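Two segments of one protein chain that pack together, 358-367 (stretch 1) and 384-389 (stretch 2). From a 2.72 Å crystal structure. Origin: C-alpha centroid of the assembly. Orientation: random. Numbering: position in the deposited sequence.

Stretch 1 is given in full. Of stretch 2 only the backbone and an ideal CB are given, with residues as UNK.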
# COMPACT_ATOMS: atom_id res chain seq x y z
N ARG A 358 24.83 -10.20 -6.08
CA ARG A 358 25.87 -10.48 -7.06
C ARG A 358 25.58 -9.63 -8.29
O ARG A 358 24.43 -9.53 -8.71
CB ARG A 358 25.89 -11.96 -7.41
CG ARG A 358 26.96 -12.31 -8.40
CD ARG A 358 27.48 -13.69 -8.10
NE ARG A 358 26.38 -14.64 -7.99
CZ ARG A 358 25.97 -15.40 -9.00
NH1 ARG A 358 26.58 -15.31 -10.17
NH2 ARG A 358 24.96 -16.24 -8.83
N TYR A 359 26.61 -8.97 -8.82
CA TYR A 359 26.42 -8.05 -9.94
C TYR A 359 27.35 -8.43 -11.10
O TYR A 359 28.55 -8.14 -11.06
CB TYR A 359 26.68 -6.62 -9.50
CG TYR A 359 26.70 -5.60 -10.64
CD1 TYR A 359 25.81 -5.69 -11.72
CD2 TYR A 359 27.72 -4.66 -10.72
CE1 TYR A 359 25.87 -4.76 -12.77
CE2 TYR A 359 27.82 -3.77 -11.76
CZ TYR A 359 26.88 -3.79 -12.78
OH TYR A 359 26.98 -2.87 -13.82
N THR A 360 26.82 -9.12 -12.10
CA THR A 360 27.61 -9.48 -13.27
C THR A 360 27.59 -8.34 -14.29
O THR A 360 26.68 -7.50 -14.31
CB THR A 360 27.09 -10.77 -13.91
OG1 THR A 360 26.70 -11.69 -12.88
CG2 THR A 360 28.18 -11.41 -14.70
N TYR A 361 28.61 -8.32 -15.16
CA TYR A 361 28.70 -7.37 -16.26
C TYR A 361 28.86 -8.16 -17.57
O TYR A 361 29.66 -9.09 -17.66
CB TYR A 361 29.88 -6.41 -16.05
CG TYR A 361 30.28 -5.59 -17.27
CD1 TYR A 361 29.36 -5.25 -18.27
CD2 TYR A 361 31.61 -5.25 -17.48
CE1 TYR A 361 29.73 -4.54 -19.39
CE2 TYR A 361 31.99 -4.54 -18.61
CZ TYR A 361 31.04 -4.19 -19.56
OH TYR A 361 31.37 -3.49 -20.69
N THR A 362 28.10 -7.75 -18.58
CA THR A 362 27.87 -8.47 -19.83
C THR A 362 28.55 -7.87 -21.05
O THR A 362 29.07 -8.60 -21.89
CB THR A 362 26.35 -8.49 -20.09
OG1 THR A 362 25.89 -7.15 -20.33
CG2 THR A 362 25.56 -9.00 -18.89
N GLY A 363 28.55 -6.55 -21.16
CA GLY A 363 28.82 -5.90 -22.43
C GLY A 363 27.54 -5.28 -22.93
O GLY A 363 27.52 -4.16 -23.45
N GLY A 364 26.43 -5.99 -22.75
CA GLY A 364 25.15 -5.47 -23.18
C GLY A 364 24.33 -5.01 -22.00
O GLY A 364 24.40 -3.87 -21.52
N GLN A 365 23.62 -6.02 -21.50
CA GLN A 365 22.50 -5.91 -20.58
C GLN A 365 22.84 -6.57 -19.23
O GLN A 365 22.76 -7.79 -19.11
CB GLN A 365 21.21 -6.41 -21.27
CG GLN A 365 20.07 -5.62 -20.71
CD GLN A 365 19.79 -6.28 -19.43
OE1 GLN A 365 19.75 -7.50 -19.42
NE2 GLN A 365 19.84 -5.57 -18.33
N GLU A 366 23.34 -5.81 -18.26
CA GLU A 366 23.80 -6.36 -16.97
C GLU A 366 22.87 -7.14 -16.06
O GLU A 366 21.69 -7.29 -16.32
CB GLU A 366 24.48 -5.29 -16.15
CG GLU A 366 25.16 -4.22 -16.97
CD GLU A 366 25.90 -4.78 -18.14
OE1 GLU A 366 26.21 -5.96 -18.11
OE2 GLU A 366 26.19 -4.02 -19.08
N LEU A 367 23.41 -7.63 -14.96
CA LEU A 367 22.61 -8.43 -14.07
C LEU A 367 22.99 -8.21 -12.63
O LEU A 367 24.15 -8.12 -12.30
CB LEU A 367 22.77 -9.89 -14.42
CG LEU A 367 21.87 -10.80 -13.61
CD1 LEU A 367 20.48 -10.24 -13.72
CD2 LEU A 367 21.90 -12.22 -14.10
N UNK A 384 25.30 2.56 -12.20
CA UNK A 384 25.64 3.51 -13.23
C UNK A 384 25.34 3.01 -14.63
O UNK A 384 25.60 3.75 -15.59
CB UNK A 384 27.12 3.88 -13.12
N UNK A 385 24.75 1.84 -14.79
CA UNK A 385 24.46 1.35 -16.14
C UNK A 385 23.17 0.56 -16.09
O UNK A 385 22.79 0.05 -15.03
CB UNK A 385 25.60 0.49 -16.69
N UNK A 386 22.45 0.45 -17.21
CA UNK A 386 21.23 -0.37 -17.27
C UNK A 386 21.47 -1.78 -16.74
O UNK A 386 22.51 -2.40 -17.01
CB UNK A 386 20.71 -0.44 -18.71
N UNK A 387 20.53 -2.26 -15.95
CA UNK A 387 20.72 -3.52 -15.30
C UNK A 387 19.41 -4.22 -15.05
O UNK A 387 18.45 -3.61 -14.69
CB UNK A 387 21.48 -3.33 -13.99
N UNK A 388 19.40 -5.51 -15.29
CA UNK A 388 18.26 -6.35 -15.11
C UNK A 388 18.39 -6.92 -13.74
O UNK A 388 19.49 -7.21 -13.30
CB UNK A 388 18.15 -7.44 -16.18
N UNK A 389 17.29 -7.12 -13.04
CA UNK A 389 17.43 -7.68 -11.73
C UNK A 389 16.69 -8.95 -11.58
O UNK A 389 15.85 -9.25 -12.37
CB UNK A 389 16.97 -6.68 -10.67

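Position 384 lies beyond the reach of stretch 1: its CB points sideways, with no atom of the other segment within 5.5 Å. Almost any residue would serve, polar ones especially. The deposited residue is Asn-384, whose side chain leads away and makes no contact here.

At position 385 the CA-to-CB bond points toward stretch 1, and the ideal CB stands 4.6 Å from Tyr-359 OH and 4.7 Å from Glu-366 CG. Beyond it lie the carboxylate of Glu-366, the carbonyl oxygens of Gly-363 and Gly-364, and the ring of Tyr-361. So many acceptors call for a donor, best a positive charge on a long chain; lysine or arginine would suit. It is Arg-385. Its NH2 forms a salt bridge with Glu-366, donating a hydrogen bond to OE2 at 2.9 Å, while Tyr-361 CE1 lies 3.7 Å from the same NH2. The carboxylate is itself held in place, since Glu-366 OE1 accepts a hydrogen bond from Thr-362 N at 2.6 Å.

Position 386 turns its CB sideways, 5.2 Å from Gln-365 NE2, so stretch 1 asks little of the side chain. Phi of -51° and psi of 137° are comfortable for proline, though many small or polar residues would also fit. Pro-386 is found; its carbonyl O approaches Glu-366 CG at 3.2 Å.

At position 387 a strand begins, and the CB lies on the same side of the sheet as that of Glu-366, 4.2 Å from Glu-366 CB and 4.8 Å from Tyr-359 CE1. Extended angles and an aromatic neighbour favour a beta-branched or other apolar residue, valine, isoleucine or leucine. Val-387 brings CG2 to 4.5 Å from Tyr-359 CE1, an apolar contact.

Position 388 pairs in parallel with Leu-367, and its backbone N donates to Glu-366 O at 3.1 Å with a nearly straight angle, a bond open to any residue but proline. The CB shares the Leu-367 side of the sheet, 3.3 Å from Gln-365 NE2 and 4.4 Å from Leu-367 CD1. A short polar residue suits the amide, an apolar one the leucine. The choice is Asp-388: OD1 comes to 2.9 Å from Gln-365 NE2, but the angle is too poor for a hydrogen bond. Its carbonyl O also receives a CA-H...O contact from Leu-367 CA at 3.4 Å.

Position 389 points its CB away, leaving stretch 1 little say, though the extended backbone would welcome a beta-branched or aromatic residue. Tyr-389 occupies it, its hydroxyl hydrogen-bonded elsewhere in the structure.

Stretch 2 (384-389) NRPVDY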
# COMPACT_ATOMS: atom_id res chain seq x y z
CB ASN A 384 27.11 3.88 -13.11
CG ASN A 384 27.38 5.29 -13.55
OD1 ASN A 384 28.26 5.96 -13.02
ND2 ASN A 384 26.64 5.74 -14.56
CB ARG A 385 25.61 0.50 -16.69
CG ARG A 385 26.96 1.22 -16.68
CD ARG A 385 27.77 1.01 -17.95
NE ARG A 385 27.52 -0.29 -18.54
CZ ARG A 385 27.69 -0.55 -19.83
NH1 ARG A 385 28.10 0.42 -20.64
NH2 ARG A 385 27.44 -1.75 -20.31
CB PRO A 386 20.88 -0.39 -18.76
CG PRO A 386 21.38 0.91 -19.26
CD PRO A 386 22.62 1.24 -18.45
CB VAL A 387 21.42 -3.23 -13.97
CG1 VAL A 387 20.82 -2.01 -13.34
CG2 VAL A 387 21.40 -4.39 -13.02
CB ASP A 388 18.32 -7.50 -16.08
CG ASP A 388 17.38 -7.35 -17.21
OD1 ASP A 388 17.13 -6.21 -17.64
OD2 ASP A 388 16.90 -8.39 -17.69
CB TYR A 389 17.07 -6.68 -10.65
CG TYR A 389 15.62 -6.36 -10.49
CD1 TYR A 389 14.73 -7.30 -10.07
CD2 TYR A 389 15.16 -5.09 -10.71
CE1 TYR A 389 13.41 -6.99 -9.90
CE2 TYR A 389 13.85 -4.77 -10.55
CZ TYR A 389 12.98 -5.72 -10.14
OH TYR A 389 11.67 -5.39 -9.98
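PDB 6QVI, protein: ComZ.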